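Local coordinates for putative glycosyl hydrolase (Parabacteroides distasonis, PDB 4QHZ), which binds magnesium and is probably a glycosyl hydrolase of the 3-keto-disaccharide hydrolase family, at residues G17-H20 with E21-E24. Numbering follows the deposited sequence.
Sequences GITH and EMSE
With CG of H20 placed between its backbone N and carbonyl carbon (chi1 70°), the imidazole stands beside the start of the turn, one face to E21 and its ND1 edge to E24. ND1 of H20 donates to OE2 of E24 over 2.7 Å; the bond is nearly straight and lies in the ring plane, meeting the oxygen on its syn side, though tilted out of the carboxylate plane. Histidine suits the place because it offers an edge N-H and a flat face together. Over that face lies E21, whose chain bends at chi2 (97°) so that its carboxylate stacks offset on the imidazole, OE1 over the CD2 rim and the planes 20° apart. CG of E21 makes a CH-pi contact, 4.2 Å from the ring centroid of H20. With an alanine here, OE2 of E24 would probably lose its imidazole donor and lean on K150 of a second subunit, while E21 would lack the ring under its carboxylate. The backbone beneath is a short 3-10 turn: N of M22 donates to O of T19 (3.1 Å), and N of S23 to O of H20 (3.2 Å). The turn belongs to the N-terminal extension, its centre about 41 Å from the centre of the chain, where other subunits pack around it. On the second subunit, W210 stacks with the H20 ring; E24 is long enough to reach both ND1 of H20 and K150, its salt-bridge partner. The short hydroxyl of S23 takes K150 too, and a water shared with O of T19. Selenomethionine M22, long and flexible, crosses T19 and I18 obliquely: its SE lies 3.9 Å from CG1 of I18, and its CG 3.4 Å from OG1 of T19, a side chain small enough to let it pass. I18 and M22, both apolar, also meet their own counterparts on a third subunit.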
loop_
_atom_site.group_PDB
_atom_site.type_symbol
_atom_site.label_atom_id
_atom_site.label_comp_id
_atom_site.label_asym_id
_atom_site.label_seq_id
_atom_site.Cartn_x
_atom_site.Cartn_y
_atom_site.Cartn_z
ATOM N N GLY C 17 26.531 -18.082 -11.369
ATOM C CA GLY C 17 27.558 -17.340 -12.099
ATOM C C GLY C 17 27.236 -15.887 -12.389
ATOM O O GLY C 17 27.945 -15.240 -13.148
ATOM N N ILE C 18 26.186 -15.359 -11.775
ATOM C CA ILE C 18 25.807 -13.968 -12.003
ATOM C C ILE C 18 26.957 -13.043 -11.587
ATOM O O ILE C 18 27.624 -13.288 -10.577
ATOM C CB ILE C 18 24.491 -13.595 -11.266
ATOM C CG1 ILE C 18 23.942 -12.267 -11.793
ATOM C CG2 ILE C 18 24.699 -13.542 -9.757
ATOM C CD1 ILE C 18 22.488 -12.025 -11.460
ATOM N N THR C 19 27.187 -12.004 -12.391
ATOM C CA THR C 19 28.274 -11.050 -12.181
ATOM C C THR C 19 27.709 -9.706 -11.739
ATOM O O THR C 19 26.537 -9.400 -11.998
ATOM C CB THR C 19 29.089 -10.812 -13.466
ATOM O OG1 THR C 19 28.243 -10.227 -14.465
ATOM C CG2 THR C 19 29.681 -12.106 -14.012
ATOM N N HIS C 20 28.541 -8.887 -11.100
ATOM C CA HIS C 20 28.076 -7.598 -10.587
ATOM C C HIS C 20 27.577 -6.669 -11.711
ATOM O O HIS C 20 26.650 -5.889 -11.495
ATOM C CB HIS C 20 29.154 -6.917 -9.722
ATOM C CG HIS C 20 30.339 -6.415 -10.483
ATOM N ND1 HIS C 20 30.424 -5.126 -10.957
ATOM C CD2 HIS C 20 31.502 -7.017 -10.821
ATOM C CE1 HIS C 20 31.583 -4.960 -11.572
ATOM N NE2 HIS C 20 32.255 -6.094 -11.505
ATOM N N GLU C 21 28.170 -6.781 -12.901
ATOM C CA GLU C 21 27.785 -5.958 -14.050
ATOM C C GLU C 21 26.337 -6.178 -14.483
ATOM O O GLU C 21 25.707 -5.270 -15.021
ATOM C CB GLU C 21 28.697 -6.223 -15.261
ATOM C CG GLU C 21 30.128 -5.718 -15.105
ATOM C CD GLU C 21 31.099 -6.793 -14.649
ATOM O OE1 GLU C 21 30.655 -7.794 -14.045
ATOM O OE2 GLU C 21 32.312 -6.636 -14.896
HETATM N N MSE C 22 25.817 -7.383 -14.262
HETATM C CA MSE C 22 24.475 -7.732 -14.735
HETATM C C MSE C 22 23.390 -7.020 -13.966
HETATM O O MSE C 22 22.229 -7.073 -14.373
HETATM C CB MSE C 22 24.310 -9.254 -14.657
HETATM C CG MSE C 22 25.142 -9.909 -15.747
HETATM SE SE MSE C 22 25.234 -11.840 -15.406
HETATM C CE MSE C 22 26.650 -12.340 -16.698
ATOM N N SER C 23 23.743 -6.382 -12.844
ATOM C CA SER C 23 22.790 -5.573 -12.088
ATOM C C SER C 23 23.212 -4.102 -12.043
ATOM O O SER C 23 22.891 -3.395 -11.098
ATOM C CB SER C 23 22.608 -6.136 -10.668
ATOM O OG SER C 23 23.838 -6.209 -9.971
ATOM N N GLU C 24 23.922 -3.650 -13.077
ATOM C CA GLU C 24 24.379 -2.260 -13.179
ATOM C C GLU C 24 23.810 -1.610 -14.442
ATOM O O GLU C 24 24.205 -1.946 -15.551
ATOM C CB GLU C 24 25.912 -2.205 -13.157
ATOM C CG GLU C 24 26.468 -2.549 -11.780
ATOM C CD GLU C 24 27.944 -2.884 -11.742
ATOM O OE1 GLU C 24 28.666 -2.695 -12.748
ATOM O OE2 GLU C 24 28.389 -3.347 -10.669
HETATM O O HOH W 1 24.441 -8.874 -10.167
#